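Local structure of cystathionine beta-lyases/cystathionine gamma-synthases (Corynebacterium glutamicum, 5X5H) at residues K318-S323 with E380-N385; K325-A330 with L376-Q381; I159-A164 with H292-K297. The protein probably catalyses the pyridoxal 5'-phosphate-dependent condensation of O-succinyl-L-homoserine with L-cysteine to give L,L-cystathionine and succinate, a step of methionine biosynthesis. One frame throughout, in Å; residues are numbered along the deposited sequence.

Overall arrangement
Contacts 1 and 2 are neighbours, their centres about 8 Å apart, and both rest on helix 372-384 near the end of the chain. Helix 313-323 meets this helix in contact 1; a short loop then leads to strand 328-329, and this loop forms contact 2. The two share E380 and Q381. That strand is outermost, within this chain, in the C-terminal sheet; contact 1 lies next to it, and each contact also touches a second subunit. Contact 3 closes earlier in the chain, its centre about 33 Å from that of contact 1 and 31 Å from that of contact 2. It ties the loop leading into helix 162-167, with its N-cap, to helix 292-298, and so joins the cofactor-binding and C-terminal domains.

Contact 1: residues K318-S323 with E380-N385; sequences KKFCTS and EQALNN
The carbonyl oxygen of S323 is gripped by both ends of the Q381 amide, one directly and one through water. Q381 NE2 donates to S323 O at 2.9 Å, nearly straight and in the plane of its own amide, while water 1 donates both to S323 O and to Q381 OE1. Q381 CG sits between the backbone N and the carbonyl carbon (chi1 72°), and the chain bends again at chi2 (82°), which places CD. The hydroxyl of the same serine works as a relay. S323 OG donates to K319 O at 2.6 Å, four residues back in the chain, and accepts from N385 ND2 at 3.1 Å, the oxygen lying in the asparagine amide plane. K319 NZ donates to N385 O at 2.8 Å, a second link to that residue; the two side chains cross at about a right angle. Next to these polar bonds, A382 CB packs 3.6 Å from F320 CE1, and L383 CD2 approaches the same ring carbon at 3.7 Å. F310 also meets the F320 ring. The short helix axes come within 8.7 Å, their N-to-C directions 135° apart: helices 313-323 and 372-384 pack through their C-terminal parts in the alpha/beta C-terminal domain of a fold-type I PLP enzyme.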
ATOM      1  N   LYS A 318     -17.156 -18.214  28.841  1.00 18.98           N
ATOM      2  CA  LYS A 318     -15.933 -18.601  28.213  1.00 19.18           C
ATOM      3  C   LYS A 318     -16.046 -19.751  27.312  1.00 20.17           C
ATOM      4  O   LYS A 318     -15.423 -19.800  26.244  1.00 20.54           O
ATOM      5  CB  LYS A 318     -14.807 -18.807  29.243  1.00 22.29           C
ATOM      6  CG  LYS A 318     -14.450 -17.579  29.956  1.00 22.38           C
ATOM      7  CD  LYS A 318     -13.331 -17.922  30.969  1.00 28.53           C
ATOM      8  CE  LYS A 318     -12.009 -17.734  30.266  1.00 31.93           C
ATOM      9  NZ  LYS A 318     -10.857 -17.941  31.248  1.00 36.88           N
ATOM     10  N   LYS A 319     -16.877 -20.750  27.663  1.00 20.17           N
ATOM     11  CA  LYS A 319     -17.086 -21.891  26.781  1.00 20.81           C
ATOM     12  C   LYS A 319     -17.806 -21.445  25.442  1.00 19.44           C
ATOM     13  O   LYS A 319     -17.509 -21.996  24.344  1.00 21.36           O
ATOM     14  CB  LYS A 319     -17.920 -22.977  27.513  1.00 24.92           C
ATOM     15  CG  LYS A 319     -18.187 -24.231  26.714  1.00 28.67           C
ATOM     16  CD  LYS A 319     -16.898 -24.870  26.228  1.00 29.81           C
ATOM     17  CE  LYS A 319     -17.044 -26.240  25.541  1.00 38.65           C
ATOM     18  NZ  LYS A 319     -18.150 -27.170  25.997  1.00 41.17           N
ATOM     19  N   PHE A 320     -18.747 -20.489  25.623  1.00 18.98           N
ATOM     20  CA  PHE A 320     -19.448 -19.939  24.414  1.00 19.03           C
ATOM     21  C   PHE A 320     -18.374 -19.292  23.499  1.00 17.48           C
ATOM     22  O   PHE A 320     -18.394 -19.542  22.291  1.00 19.21           O
ATOM     23  CB  PHE A 320     -20.481 -18.992  24.784  1.00 17.75           C
ATOM     24  CG  PHE A 320     -21.248 -18.455  23.599  1.00 17.70           C
ATOM     25  CD1 PHE A 320     -22.227 -19.211  22.965  1.00 18.54           C
ATOM     26  CD2 PHE A 320     -20.940 -17.197  23.146  1.00 16.42           C
ATOM     27  CE1 PHE A 320     -22.993 -18.639  21.898  1.00 20.10           C
ATOM     28  CE2 PHE A 320     -21.660 -16.649  22.069  1.00 17.94           C
ATOM     29  CZ  PHE A 320     -22.652 -17.381  21.421  1.00 17.26           C
ATOM     30  N   CYS A 321     -17.477 -18.560  24.128  1.00 18.48           N
ATOM     31  CA  CYS A 321     -16.387 -17.930  23.381  1.00 19.27           C
ATOM     32  C   CYS A 321     -15.547 -18.893  22.574  1.00 20.86           C
ATOM     33  O   CYS A 321     -15.090 -18.522  21.444  1.00 20.08           O
ATOM     34  CB  CYS A 321     -15.541 -17.021  24.281  1.00 17.61           C
ATOM     35  SG  CYS A 321     -16.264 -15.538  24.786  1.00 19.99           S
ATOM     36  N   THR A 322     -15.270 -20.091  23.064  1.00 18.11           N
ATOM     37  CA  THR A 322     -14.448 -21.037  22.356  1.00 18.76           C
ATOM     38  C   THR A 322     -15.214 -22.072  21.514  1.00 19.62           C
ATOM     39  O   THR A 322     -14.626 -22.936  20.833  1.00 22.11           O
ATOM     40  CB  THR A 322     -13.489 -21.819  23.298  1.00 21.06           C
ATOM     41  OG1 THR A 322     -14.318 -22.544  24.224  1.00 24.71           O
ATOM     42  CG2 THR A 322     -12.633 -20.849  24.088  1.00 22.20           C
ATOM     43  N   SER A 323     -16.550 -21.956  21.455  1.00 18.09           N
ATOM     44  CA  SER A 323     -17.399 -22.901  20.749  1.00 18.51           C
ATOM     45  C   SER A 323     -17.866 -22.449  19.353  1.00 18.33           C
ATOM     46  O   SER A 323     -18.322 -23.235  18.551  1.00 18.91           O
ATOM     47  CB  SER A 323     -18.620 -23.218  21.536  1.00 18.28           C
ATOM     48  OG  SER A 323     -18.218 -23.900  22.719  1.00 22.20           O
ATOM     49  N   GLU A 380     -26.488 -21.036  17.573  1.00 16.95           N
ATOM     50  CA  GLU A 380     -27.287 -22.219  18.073  1.00 16.89           C
ATOM     51  C   GLU A 380     -26.377 -23.357  18.416  1.00 17.05           C
ATOM     52  O   GLU A 380     -26.490 -23.886  19.613  1.00 17.60           O
ATOM     53  CB  GLU A 380     -28.371 -22.604  17.095  1.00 19.09           C
ATOM     54  CG  GLU A 380     -29.245 -23.765  17.547  1.00 21.73           C
ATOM     55  CD  GLU A 380     -30.330 -24.131  16.513  1.00 29.39           C
ATOM     56  OE1 GLU A 380     -30.096 -23.956  15.281  1.00 43.58           O
ATOM     57  OE2 GLU A 380     -31.344 -24.699  16.915  1.00 39.55           O
ATOM     58  N   GLN A 381     -25.455 -23.791  17.592  1.00 17.86           N
ATOM     59  CA  GLN A 381     -24.554 -24.890  17.904  1.00 17.25           C
ATOM     60  C   GLN A 381     -23.652 -24.580  19.079  1.00 21.59           C
ATOM     61  O   GLN A 381     -23.390 -25.436  19.969  1.00 23.08           O
ATOM     62  CB  GLN A 381     -23.830 -25.430  16.673  1.00 19.50           C
ATOM     63  CG  GLN A 381     -22.735 -24.455  16.142  1.00 17.67           C
ATOM     64  CD  GLN A 381     -21.455 -24.537  16.853  1.00 21.71           C
ATOM     65  OE1 GLN A 381     -21.110 -25.600  17.415  1.00 24.37           O
ATOM     66  NE2 GLN A 381     -20.661 -23.441  16.875  1.00 20.63           N
ATOM     67  N   ALA A 382     -23.243 -23.319  19.224  1.00 18.41           N
ATOM     68  CA  ALA A 382     -22.391 -22.966  20.329  1.00 17.98           C
ATOM     69  C   ALA A 382     -23.154 -23.021  21.634  1.00 17.52           C
ATOM     70  O   ALA A 382     -22.622 -23.539  22.655  1.00 19.53           O
ATOM     71  CB  ALA A 382     -21.811 -21.569  20.136  1.00 18.24           C
ATOM     72  N   LEU A 383     -24.416 -22.604  21.667  1.00 18.17           N
ATOM     73  CA  LEU A 383     -25.280 -22.623  22.831  1.00 19.63           C
ATOM     74  C   LEU A 383     -25.456 -24.127  23.162  1.00 24.73           C
ATOM     75  O   LEU A 383     -25.485 -24.447  24.333  1.00 25.16           O
ATOM     76  CB  LEU A 383     -26.617 -21.988  22.676  1.00 18.58           C
ATOM     77  CG  LEU A 383     -26.579 -20.452  22.533  1.00 20.42           C
ATOM     78  CD1 LEU A 383     -27.980 -20.001  22.178  1.00 20.45           C
ATOM     79  CD2 LEU A 383     -26.047 -19.747  23.742  1.00 19.75           C
ATOM     80  N   ASN A 384     -25.645 -24.972  22.157  1.00 20.37           N
ATOM     81  CA  ASN A 384     -25.867 -26.422  22.434  1.00 24.57           C
ATOM     82  C   ASN A 384     -24.629 -27.107  22.976  1.00 26.93           C
ATOM     83  O   ASN A 384     -24.805 -28.114  23.724  1.00 32.31           O
ATOM     84  CB  ASN A 384     -26.454 -27.132  21.230  1.00 23.37           C
ATOM     85  CG  ASN A 384     -27.907 -26.753  20.919  1.00 21.90           C
ATOM     86  OD1 ASN A 384     -28.626 -26.187  21.733  1.00 26.57           O
ATOM     87  ND2 ASN A 384     -28.319 -26.921  19.687  1.00 24.10           N
ATOM     88  N   ASN A 385     -23.441 -26.563  22.770  1.00 25.26           N
ATOM     89  CA  ASN A 385     -22.132 -27.035  23.298  1.00 25.58           C
ATOM     90  C   ASN A 385     -21.937 -26.720  24.769  1.00 29.98           C
ATOM     91  O   ASN A 385     -20.908 -27.122  25.380  1.00 32.31           O
ATOM     92  CB  ASN A 385     -20.908 -26.541  22.509  1.00 28.92           C
ATOM     93  CG  ASN A 385     -19.703 -27.513  22.551  1.00 35.20           C
ATOM     94  OD1 ASN A 385     -19.871 -28.726  22.584  1.00 41.93           O
ATOM     95  ND2 ASN A 385     -18.490 -26.967  22.528  1.00 31.69           N
TER
HETATM   96  O   HOH W   1     -19.152 -26.042  19.408  1.00 35.39           O

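Contact 2: residues K325-A330 with L376-Q381; sequences KLICLA and LADVEQ
Three successive backbone N-H groups, those of K325, L326 and I327, converge on the carboxylate of D378. K325 N donates to D378 OD1 at 2.7 Å in a nearly straight bond, at the syn lone pair of OD1. The other oxygen takes two donors from the same face of its plane: L326 N reaches D378 OD2 at 2.9 Å from well above the carboxylate, and I327 N comes almost in line with the C-O bond at 3.0 Å. The aspartate's CG, anti to its backbone N (chi1 -166°), is thereby set toward the 325-327 backbone, and L326 CB packs closely on D378 OD2 at 3.4 Å. From within the helix, Q381 NE2 adds a bond of 3.0 Å to D378 OD1, from the face opposite to L326 N; the same amide nitrogen serves S323 O. The apolar contacts lie alongside. I327 CD1 is 3.9 Å from V379 CG2, and L326 and I327 both pack on L375 of the same helix. Beyond I327 the chain enters strand 328-329, which pairs with strand 339-341 and forms backbone hydrogen bonds with a second subunit. With four N-H donors around a buried carboxylate, D378 is probably held in its charged form, and it pins the turn ahead of the strand to helix 372-384.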
ATOM      1  N   LYS A 325     -17.720 -21.272  15.553  1.00 16.94           N
ATOM      2  CA  LYS A 325     -16.859 -21.637  14.475  1.00 18.70           C
ATOM      3  C   LYS A 325     -16.866 -20.669  13.305  1.00 16.97           C
ATOM      4  O   LYS A 325     -16.069 -20.866  12.391  1.00 23.91           O
ATOM      5  CB  LYS A 325     -17.281 -22.988  13.959  1.00 24.92           C
ATOM      6  CG  LYS A 325     -17.125 -24.095  14.998  1.00 34.52           C
ATOM      7  CD  LYS A 325     -17.446 -25.446  14.413  1.00 42.56           C
ATOM      8  CE  LYS A 325     -16.592 -25.835  13.194  1.00 51.04           C
ATOM      9  NZ  LYS A 325     -15.108 -25.895  13.460  1.00 54.92           N
ATOM     10  N   LEU A 326     -17.799 -19.733  13.275  1.00 15.71           N
ATOM     11  CA  LEU A 326     -17.810 -18.674  12.234  1.00 15.30           C
ATOM     12  C   LEU A 326     -17.466 -17.372  12.862  1.00 16.91           C
ATOM     13  O   LEU A 326     -16.596 -16.644  12.365  1.00 18.55           O
ATOM     14  CB  LEU A 326     -19.196 -18.668  11.593  1.00 16.13           C
ATOM     15  CG  LEU A 326     -19.435 -17.595  10.565  1.00 18.44           C
ATOM     16  CD1 LEU A 326     -18.423 -17.671   9.450  1.00 19.77           C
ATOM     17  CD2 LEU A 326     -20.834 -17.839   9.991  1.00 18.52           C
ATOM     18  N   ILE A 327     -18.104 -17.032  13.980  1.00 14.04           N
ATOM     19  CA  ILE A 327     -17.779 -15.883  14.772  1.00 14.06           C
ATOM     20  C   ILE A 327     -16.442 -16.101  15.427  1.00 15.78           C
ATOM     21  O   ILE A 327     -16.258 -17.145  16.106  1.00 17.59           O
ATOM     22  CB  ILE A 327     -18.847 -15.572  15.822  1.00 14.53           C
ATOM     23  CG1 ILE A 327     -20.251 -15.479  15.162  1.00 15.01           C
ATOM     24  CG2 ILE A 327     -18.633 -14.284  16.586  1.00 14.14           C
ATOM     25  CD1 ILE A 327     -21.389 -15.393  16.155  1.00 18.01           C
ATOM     26  N   CYS A 328     -15.506 -15.182  15.244  1.00 12.89           N
ATOM     27  CA  CYS A 328     -14.164 -15.397  15.738  1.00 14.93           C
ATOM     28  C   CYS A 328     -13.916 -14.711  17.046  1.00 12.32           C
ATOM     29  O   CYS A 328     -14.179 -13.567  17.276  1.00 13.12           O
ATOM     30  CB  CYS A 328     -13.218 -14.819  14.673  1.00 14.33           C
ATOM     31  SG  CYS A 328     -11.436 -15.172  14.970  1.00 18.24           S
ATOM     32  N   LEU A 329     -13.214 -15.463  17.927  1.00 13.78           N
ATOM     33  CA  LEU A 329     -12.686 -14.950  19.229  1.00 14.23           C
ATOM     34  C   LEU A 329     -11.499 -14.019  19.006  1.00 13.73           C
ATOM     35  O   LEU A 329     -10.409 -14.477  18.675  1.00 15.26           O
ATOM     36  CB  LEU A 329     -12.316 -16.117  20.118  1.00 14.79           C
ATOM     37  CG  LEU A 329     -11.949 -15.617  21.501  1.00 16.38           C
ATOM     38  CD1 LEU A 329     -12.969 -14.932  22.335  1.00 17.25           C
ATOM     39  CD2 LEU A 329     -11.464 -16.848  22.331  1.00 17.47           C
ATOM     40  N   ALA A 330     -11.760 -12.759  19.215  1.00 12.68           N
ATOM     41  CA  ALA A 330     -10.765 -11.711  18.989  1.00 14.13           C
ATOM     42  C   ALA A 330     -11.234 -10.442  19.552  1.00 15.76           C
ATOM     43  O   ALA A 330     -12.470 -10.210  19.717  1.00 15.12           O
ATOM     44  CB  ALA A 330     -10.535 -11.545  17.446  1.00 14.39           C
ATOM     45  N   LEU A 376     -26.934 -17.571  12.692  1.00 13.43           N
ATOM     46  CA  LEU A 376     -27.926 -18.258  13.616  1.00 14.19           C
ATOM     47  C   LEU A 376     -27.436 -19.662  13.866  1.00 16.05           C
ATOM     48  O   LEU A 376     -27.477 -20.132  15.052  1.00 16.48           O
ATOM     49  CB  LEU A 376     -29.301 -18.252  13.019  1.00 15.38           C
ATOM     50  CG  LEU A 376     -30.058 -16.973  13.104  1.00 18.35           C
ATOM     51  CD1 LEU A 376     -31.222 -16.911  12.151  1.00 17.81           C
ATOM     52  CD2 LEU A 376     -30.543 -16.743  14.539  1.00 20.55           C
ATOM     53  N   ALA A 377     -27.003 -20.368  12.857  1.00 14.60           N
ATOM     54  CA  ALA A 377     -26.567 -21.750  13.027  1.00 15.98           C
ATOM     55  C   ALA A 377     -25.383 -21.842  13.936  1.00 17.92           C
ATOM     56  O   ALA A 377     -25.206 -22.751  14.806  1.00 17.03           O
ATOM     57  CB  ALA A 377     -26.327 -22.421  11.700  1.00 16.22           C
ATOM     58  N   ASP A 378     -24.445 -20.891  13.798  1.00 14.95           N
ATOM     59  CA  ASP A 378     -23.243 -20.901  14.631  1.00 15.72           C
ATOM     60  C   ASP A 378     -23.547 -20.590  16.070  1.00 16.20           C
ATOM     61  O   ASP A 378     -23.021 -21.295  17.006  1.00 16.38           O
ATOM     62  CB  ASP A 378     -22.190 -19.904  14.094  1.00 15.48           C
ATOM     63  CG  ASP A 378     -20.839 -20.083  14.683  1.00 18.38           C
ATOM     64  OD1 ASP A 378     -20.384 -21.252  14.895  1.00 21.19           O
ATOM     65  OD2 ASP A 378     -20.109 -19.044  14.888  1.00 17.29           O
ATOM     66  N   VAL A 379     -24.379 -19.598  16.339  1.00 13.82           N
ATOM     67  CA  VAL A 379     -24.823 -19.291  17.695  1.00 14.56           C
ATOM     68  C   VAL A 379     -25.567 -20.478  18.287  1.00 18.00           C
ATOM     69  O   VAL A 379     -25.305 -20.791  19.458  1.00 17.90           O
ATOM     70  CB  VAL A 379     -25.686 -17.989  17.768  1.00 16.38           C
ATOM     71  CG1 VAL A 379     -26.227 -17.746  19.165  1.00 17.62           C
ATOM     72  CG2 VAL A 379     -24.858 -16.794  17.299  1.00 15.81           C
ATOM     73  N   GLU A 380     -26.488 -21.036  17.573  1.00 16.95           N
ATOM     74  CA  GLU A 380     -27.287 -22.219  18.073  1.00 16.89           C
ATOM     75  C   GLU A 380     -26.377 -23.357  18.416  1.00 17.05           C
ATOM     76  O   GLU A 380     -26.490 -23.886  19.613  1.00 17.60           O
ATOM     77  CB  GLU A 380     -28.371 -22.604  17.095  1.00 19.09           C
ATOM     78  CG  GLU A 380     -29.245 -23.765  17.547  1.00 21.73           C
ATOM     79  CD  GLU A 380     -30.330 -24.131  16.513  1.00 29.39           C
ATOM     80  OE1 GLU A 380     -30.096 -23.956  15.281  1.00 43.58           O
ATOM     81  OE2 GLU A 380     -31.344 -24.699  16.915  1.00 39.55           O
ATOM     82  N   GLN A 381     -25.455 -23.791  17.592  1.00 17.86           N
ATOM     83  CA  GLN A 381     -24.554 -24.890  17.904  1.00 17.25           C
ATOM     84  C   GLN A 381     -23.652 -24.580  19.079  1.00 21.59           C
ATOM     85  O   GLN A 381     -23.390 -25.436  19.969  1.00 23.08           O
ATOM     86  CB  GLN A 381     -23.830 -25.430  16.673  1.00 19.50           C
ATOM     87  CG  GLN A 381     -22.735 -24.455  16.142  1.00 17.67           C
ATOM     88  CD  GLN A 381     -21.455 -24.537  16.853  1.00 21.71           C
ATOM     89  OE1 GLN A 381     -21.110 -25.600  17.415  1.00 24.37           O
ATOM     90  NE2 GLN A 381     -20.661 -23.441  16.875  1.00 20.63           N
TER

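Contact 3: residues I159-A164 with H292-K297; sequences ITDIEA and HEVAAK
The D161 carboxylate is met on its two opposite faces, by K297 NZ on one and by the backbone N of A164 on the other, while water 2 sits close to its plane, beside the oxygens. D161 is the N-cap of helix 162-167, and K297 belongs to helix 292-298, so the group joins the cofactor-binding and C-terminal domains of this fold-type I PLP enzyme. A164 N donates to D161 OD1 at 3.1 Å, 59° out of the carboxylate plane. K297 NZ forms a salt bridge with D161 OD2 at 2.8 Å, likewise tilted well out of the plane, with the two side chains crossing at about a right angle. Water 2 closes the group by donating to D161 OD1 and accepting from K297 NZ. The positive lysine and the helix N-terminus would both stabilise the aspartate's negative charge. Alongside, V294 CG1, anti to its backbone N (chi1 173°), fits between the two residues that flank T160: it lies 3.6 Å from D161 CA and 3.6 Å from I159 CG2. The I159 and V294 side chains lie alongside each other, pointing opposite ways. Q298, next after K297, also bonds to T160 O and I162 N across the same junction. At the far end of the apolar patch, I159 CD1 touches A295 CB at 4.1 Å.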
ATOM      1  N   ILE A 159     -27.486   3.471  27.318  1.00 14.95           N
ATOM      2  CA  ILE A 159     -27.931   4.549  26.506  1.00 14.76           C
ATOM      3  C   ILE A 159     -28.029   5.873  27.271  1.00 16.41           C
ATOM      4  O   ILE A 159     -28.620   5.885  28.390  1.00 18.79           O
ATOM      5  CB  ILE A 159     -29.318   4.289  25.852  1.00 15.76           C
ATOM      6  CG1 ILE A 159     -29.344   2.960  25.109  1.00 15.57           C
ATOM      7  CG2 ILE A 159     -29.888   5.466  25.062  1.00 16.38           C
ATOM      8  CD1 ILE A 159     -28.363   2.953  23.912  1.00 15.60           C
ATOM      9  N   THR A 160     -27.496   6.949  26.772  1.00 15.50           N
ATOM     10  CA  THR A 160     -27.595   8.261  27.369  1.00 15.15           C
ATOM     11  C   THR A 160     -28.391   9.139  26.507  1.00 17.95           C
ATOM     12  O   THR A 160     -28.187   9.181  25.259  1.00 16.20           O
ATOM     13  CB  THR A 160     -26.176   8.852  27.495  1.00 16.08           C
ATOM     14  OG1 THR A 160     -25.442   8.090  28.439  1.00 19.59           O
ATOM     15  CG2 THR A 160     -26.164  10.275  28.032  1.00 17.75           C
ATOM     16  N   ASP A 161     -29.252  10.011  27.070  1.00 16.12           N
ATOM     17  CA  ASP A 161     -30.030  10.962  26.362  1.00 14.86           C
ATOM     18  C   ASP A 161     -29.162  12.174  26.049  1.00 16.82           C
ATOM     19  O   ASP A 161     -28.892  13.024  26.901  1.00 16.56           O
ATOM     20  CB  ASP A 161     -31.259  11.377  27.236  1.00 15.96           C
ATOM     21  CG  ASP A 161     -32.225  12.237  26.523  1.00 20.27           C
ATOM     22  OD1 ASP A 161     -31.904  13.056  25.645  1.00 20.67           O
ATOM     23  OD2 ASP A 161     -33.476  12.166  26.947  1.00 23.47           O
ATOM     24  N   ILE A 162     -28.665  12.182  24.785  1.00 15.84           N
ATOM     25  CA  ILE A 162     -27.653  13.208  24.431  1.00 17.65           C
ATOM     26  C   ILE A 162     -28.207  14.647  24.608  1.00 15.72           C
ATOM     27  O   ILE A 162     -27.503  15.496  25.158  1.00 16.81           O
ATOM     28  CB  ILE A 162     -27.158  12.979  22.991  1.00 15.98           C
ATOM     29  CG1 ILE A 162     -26.411  11.662  22.885  1.00 16.64           C
ATOM     30  CG2 ILE A 162     -26.191  14.089  22.573  1.00 16.63           C
ATOM     31  CD1 ILE A 162     -26.268  11.119  21.477  1.00 16.13           C
ATOM     32  N   GLU A 163     -29.402  14.893  24.122  1.00 17.30           N
ATOM     33  CA  GLU A 163     -30.002  16.245  24.125  1.00 18.31           C
ATOM     34  C   GLU A 163     -30.167  16.653  25.590  1.00 17.80           C
ATOM     35  O   GLU A 163     -29.893  17.796  25.954  1.00 17.76           O
ATOM     36  CB  GLU A 163     -31.322  16.231  23.360  1.00 23.89           C
ATOM     37  CG  GLU A 163     -31.911  17.638  23.255  1.00 29.77           C
ATOM     38  CD  GLU A 163     -33.216  17.675  22.481  1.00 37.94           C
ATOM     39  OE1 GLU A 163     -33.585  16.682  21.817  1.00 43.39           O
ATOM     40  OE2 GLU A 163     -33.833  18.736  22.475  1.00 45.10           O
ATOM     41  N   ALA A 164     -30.619  15.737  26.447  1.00 17.40           N
ATOM     42  CA  ALA A 164     -30.810  16.089  27.805  1.00 17.36           C
ATOM     43  C   ALA A 164     -29.534  16.437  28.544  1.00 18.66           C
ATOM     44  O   ALA A 164     -29.500  17.370  29.327  1.00 19.39           O
ATOM     45  CB  ALA A 164     -31.515  15.000  28.563  1.00 17.60           C
ATOM     46  N   HIS A 292     -34.182   2.022  26.062  1.00 14.15           N
ATOM     47  CA  HIS A 292     -34.697   1.733  24.715  1.00 14.85           C
ATOM     48  C   HIS A 292     -35.442   2.897  24.068  1.00 15.07           C
ATOM     49  O   HIS A 292     -35.262   3.226  22.893  1.00 17.00           O
ATOM     50  CB  HIS A 292     -35.648   0.471  24.725  1.00 15.23           C
ATOM     51  CG  HIS A 292     -36.396   0.274  23.461  1.00 16.56           C
ATOM     52  ND1 HIS A 292     -35.788  -0.166  22.298  1.00 17.17           N
ATOM     53  CD2 HIS A 292     -37.664   0.605  23.113  1.00 17.71           C
ATOM     54  CE1 HIS A 292     -36.702  -0.181  21.313  1.00 18.08           C
ATOM     55  NE2 HIS A 292     -37.868   0.249  21.796  1.00 19.22           N
ATOM     56  N   GLU A 293     -36.332   3.599  24.804  1.00 17.95           N
ATOM     57  CA  GLU A 293     -37.090   4.684  24.270  1.00 18.10           C
ATOM     58  C   GLU A 293     -36.189   5.894  23.889  1.00 17.32           C
ATOM     59  O   GLU A 293     -36.459   6.518  22.843  1.00 19.37           O
ATOM     60  CB  GLU A 293     -38.258   5.075  25.234  1.00 25.46           C
ATOM     61  CG  GLU A 293     -39.203   3.866  25.353  1.00 35.91           C
ATOM     62  CD  GLU A 293     -40.333   3.754  24.328  1.00 49.22           C
ATOM     63  OE1 GLU A 293     -41.487   4.113  24.704  1.00 63.11           O
ATOM     64  OE2 GLU A 293     -40.110   3.254  23.192  1.00 60.21           O
ATOM     65  N   VAL A 294     -35.162   6.120  24.675  1.00 16.63           N
ATOM     66  CA  VAL A 294     -34.131   7.155  24.353  1.00 17.04           C
ATOM     67  C   VAL A 294     -33.413   6.695  23.078  1.00 16.20           C
ATOM     68  O   VAL A 294     -33.261   7.520  22.183  1.00 17.42           O
ATOM     69  CB  VAL A 294     -33.202   7.367  25.512  1.00 17.15           C
ATOM     70  CG1 VAL A 294     -32.056   8.303  25.113  1.00 20.10           C
ATOM     71  CG2 VAL A 294     -34.001   8.020  26.689  1.00 20.13           C
ATOM     72  N   ALA A 295     -33.060   5.423  22.996  1.00 16.23           N
ATOM     73  CA  ALA A 295     -32.341   5.023  21.804  1.00 17.11           C
ATOM     74  C   ALA A 295     -33.165   5.200  20.573  1.00 18.14           C
ATOM     75  O   ALA A 295     -32.680   5.582  19.538  1.00 18.35           O
ATOM     76  CB  ALA A 295     -31.921   3.580  21.907  1.00 14.65           C
ATOM     77  N   ALA A 296     -34.487   4.864  20.630  1.00 16.46           N
ATOM     78  CA  ALA A 296     -35.326   4.903  19.463  1.00 18.21           C
ATOM     79  C   ALA A 296     -35.523   6.348  19.034  1.00 19.89           C
ATOM     80  O   ALA A 296     -35.742   6.517  17.867  1.00 20.79           O
ATOM     81  CB  ALA A 296     -36.651   4.228  19.850  1.00 18.67           C
ATOM     82  N   LYS A 297     -35.409   7.328  19.918  1.00 17.55           N
ATOM     83  CA  LYS A 297     -35.514   8.738  19.501  1.00 21.11           C
ATOM     84  C   LYS A 297     -34.272   9.262  18.850  1.00 20.11           C
ATOM     85  O   LYS A 297     -34.387  10.064  17.934  1.00 25.86           O
ATOM     86  CB  LYS A 297     -36.022   9.693  20.570  1.00 28.03           C
ATOM     87  CG  LYS A 297     -35.270   9.817  21.837  1.00 32.09           C
ATOM     88  CD  LYS A 297     -35.850  10.967  22.697  1.00 38.65           C
ATOM     89  CE  LYS A 297     -34.854  11.433  23.742  1.00 38.48           C
ATOM     90  NZ  LYS A 297     -35.517  11.853  25.020  1.00 38.21           N
TER
HETATM   91  O   HOH W   2     -34.235  14.711  25.430  1.00 36.27           O